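Local atomic coordinates of C2 domain protein (Ramazzottius varieornatus, PDB entry 7DF2), a protein that binds calcium ions through loops at one end of a C2-type beta sandwich and is found specifically in tardigrades. Residues 40-45 against 189-194. Residues are numbered along the deposited sequence; the frame is centred on the assembly and turned at random.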
loop_
_atom_site.group_PDB
_atom_site.type_symbol
_atom_site.label_atom_id
_atom_site.label_comp_id
_atom_site.label_asym_id
_atom_site.label_seq_id
_atom_site.Cartn_x
_atom_site.Cartn_y
_atom_site.Cartn_z
ATOM N N PHE A 40 18.015 -3.756 11.091
ATOM C CA PHE A 40 17.701 -2.422 10.606
ATOM C C PHE A 40 17.563 -2.530 9.098
ATOM O O PHE A 40 18.511 -2.923 8.412
ATOM C CB PHE A 40 18.796 -1.435 11.022
ATOM C CG PHE A 40 19.123 -1.502 12.488
ATOM C CD1 PHE A 40 20.022 -2.449 12.970
ATOM C CD2 PHE A 40 18.499 -0.648 13.384
ATOM C CE1 PHE A 40 20.301 -2.533 14.322
ATOM C CE2 PHE A 40 18.779 -0.716 14.739
ATOM C CZ PHE A 40 19.683 -1.662 15.206
ATOM N N PHE A 41 16.366 -2.271 8.584
ATOM C CA PHE A 41 16.174 -2.450 7.157
ATOM C C PHE A 41 15.113 -1.476 6.660
ATOM O O PHE A 41 14.366 -0.877 7.438
ATOM C CB PHE A 41 15.812 -3.906 6.802
ATOM C CG PHE A 41 14.675 -4.487 7.611
ATOM C CD1 PHE A 41 14.900 -5.015 8.877
ATOM C CD2 PHE A 41 13.388 -4.525 7.093
ATOM C CE1 PHE A 41 13.862 -5.567 9.621
ATOM C CE2 PHE A 41 12.343 -5.073 7.828
ATOM C CZ PHE A 41 12.577 -5.593 9.094
ATOM N N ARG A 42 15.095 -1.299 5.347
ATOM C CA ARG A 42 14.225 -0.348 4.675
ATOM C C ARG A 42 13.319 -1.134 3.748
ATOM O O ARG A 42 13.757 -2.108 3.133
ATOM C CB ARG A 42 15.052 0.672 3.883
ATOM C CG ARG A 42 14.237 1.690 3.077
ATOM C CD ARG A 42 15.133 2.901 2.780
ATOM N NE ARG A 42 15.480 3.599 4.016
ATOM C CZ ARG A 42 16.525 4.402 4.157
ATOM N NH1 ARG A 42 16.752 4.996 5.324
ATOM N NH2 ARG A 42 17.339 4.616 3.129
ATOM N N ILE A 43 12.047 -0.745 3.691
ATOM C CA ILE A 43 11.065 -1.350 2.802
ATOM C C ILE A 43 10.608 -0.291 1.816
ATOM O O ILE A 43 10.204 0.800 2.227
ATOM C CB ILE A 43 9.852 -1.902 3.575
ATOM C CG1 ILE A 43 10.304 -2.907 4.633
ATOM C CG2 ILE A 43 8.828 -2.534 2.615
ATOM C CD1 ILE A 43 10.306 -2.333 6.013
ATOM N N GLU A 44 10.659 -0.616 0.527
ATOM C CA GLU A 44 10.120 0.240 -0.525
ATOM C C GLU A 44 8.869 -0.411 -1.082
ATOM O O GLU A 44 8.853 -1.622 -1.336
ATOM C CB GLU A 44 11.145 0.472 -1.640
ATOM C CG GLU A 44 12.429 1.118 -1.137
ATOM C CD GLU A 44 13.411 1.400 -2.261
ATOM O OE1 GLU A 44 13.114 1.054 -3.432
ATOM O OE2 GLU A 44 14.485 1.953 -1.973
ATOM N N MET A 45 7.818 0.389 -1.242
ATOM C CA MET A 45 6.539 -0.070 -1.767
ATOM C C MET A 45 6.229 0.725 -3.024
ATOM O O MET A 45 6.080 1.951 -2.969
ATOM C CB MET A 45 5.438 0.104 -0.725
ATOM C CG MET A 45 4.014 -0.089 -1.242
ATOM S SD MET A 45 2.877 0.230 0.133
ATOM C CE MET A 45 1.299 0.161 -0.726
ATOM N N TYR A 189 15.788 -4.302 2.290
ATOM C CA TYR A 189 17.228 -4.490 2.386
ATOM C C TYR A 189 17.729 -3.898 3.688
ATOM O O TYR A 189 17.192 -2.907 4.194
ATOM C CB TYR A 189 17.964 -3.844 1.203
ATOM C CG TYR A 189 17.486 -2.448 0.866
ATOM C CD1 TYR A 189 16.433 -2.246 -0.030
ATOM C CD2 TYR A 189 18.089 -1.335 1.428
ATOM C CE1 TYR A 189 15.990 -0.961 -0.329
ATOM C CE2 TYR A 189 17.663 -0.059 1.130
ATOM C CZ TYR A 189 16.615 0.124 0.244
ATOM O OH TYR A 189 16.215 1.408 -0.034
ATOM N N ASN A 190 18.788 -4.507 4.210
ATOM C CA ASN A 190 19.422 -3.991 5.405
ATOM C C ASN A 190 20.074 -2.646 5.121
ATOM O O ASN A 190 20.581 -2.394 4.024
ATOM C CB ASN A 190 20.458 -4.989 5.915
ATOM C CG ASN A 190 19.835 -6.321 6.282
ATOM O OD1 ASN A 190 18.999 -6.391 7.172
ATOM N ND2 ASN A 190 20.245 -7.381 5.599
ATOM N N ILE A 191 20.040 -1.777 6.125
ATOM C CA ILE A 191 20.662 -0.460 6.073
ATOM C C ILE A 191 21.459 -0.283 7.361
ATOM O O ILE A 191 21.134 -0.916 8.378
ATOM C CB ILE A 191 19.615 0.656 5.909
ATOM C CG1 ILE A 191 18.562 0.571 7.027
ATOM C CG2 ILE A 191 18.993 0.594 4.509
ATOM C CD1 ILE A 191 17.637 1.790 7.133
ATOM N N PRO A 192 22.496 0.549 7.367
ATOM C CA PRO A 192 23.224 0.799 8.619
ATOM C C PRO A 192 22.308 1.416 9.658
ATOM O O PRO A 192 21.428 2.216 9.336
ATOM C CB PRO A 192 24.332 1.774 8.200
ATOM C CG PRO A 192 24.476 1.584 6.726
ATOM C CD PRO A 192 23.109 1.237 6.215
ATOM N N GLU A 193 22.522 1.036 10.922
ATOM C CA GLU A 193 21.672 1.527 12.003
ATOM C C GLU A 193 21.630 3.051 12.039
ATOM O O GLU A 193 20.587 3.643 12.347
ATOM C CB GLU A 193 22.159 0.970 13.346
ATOM C CG GLU A 193 21.504 1.617 14.552
ATOM C CD GLU A 193 21.858 0.924 15.860
ATOM O OE1 GLU A 193 22.688 -0.012 15.839
ATOM O OE2 GLU A 193 21.299 1.316 16.907
ATOM N N SER A 194 22.757 3.704 11.733
ATOM C CA SER A 194 22.824 5.159 11.818
ATOM C C SER A 194 21.863 5.835 10.847
ATOM O O SER A 194 21.448 6.975 11.084
ATOM C CB SER A 194 24.262 5.638 11.568
ATOM O OG SER A 194 24.711 5.315 10.256
HETATM O O HOH W 1 19.972 -5.278 9.699
HETATM O O HOH W 2 17.280 4.047 0.294
#
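An antiparallel backbone pairing, Arg42 with Tyr189 and Phe41 with Asn190, joins the two inner strands 41-51 and 181-190 of the four-stranded sheet at the end of the C2 beta sandwich away from the calcium sites. Arg42 and Tyr189 form a hydrogen-bonded pair, Arg42 N reaching Tyr189 O at 2.9 Å and Tyr189 N returning to Arg42 O at 3.1 Å. Past the non-hydrogen-bonded pair Phe41 and Asn190, one more hydrogen bond, Ile191 N to Phe40 O at 3.0 Å, comes from above the carbonyl plane. With CG set between its backbone N and carbonyl carbon (chi1 45°), Tyr189 lays its ring beside Arg42, whose CB touches it in an off-centre CH-pi contact. A tyrosine suits this place because its hydroxyl donates to Glu44 OE2 at 2.7 Å, on the anti side and tilted out of the carboxylate plane, which stands 83° from the ring, and through a water joins Arg42 NH2. Aliphatic Ile191 suits the arginine's flank, CG2 meeting Arg42 CB and CD1 lying over one guanidinium face. Farther along, in a 3-10 turn, Glu193 CB sits 3.8 Å over the centre of the Phe40 ring, and its carboxylate stacks on the rim, the planes 15° apart. Were Phe40 an alanine, Glu193 would probably lose its aromatic platform and be freer to swing. Strand 107-119 flanks 41-51 on the side away from 181-190, and its Asp117 forms a salt bridge with Arg42 NE; Arg187, on strand 181-190, forms one with Glu44 OE1; Phe41 turns instead into the sandwich, against Val123 of strand 121-136 in the facing sheet.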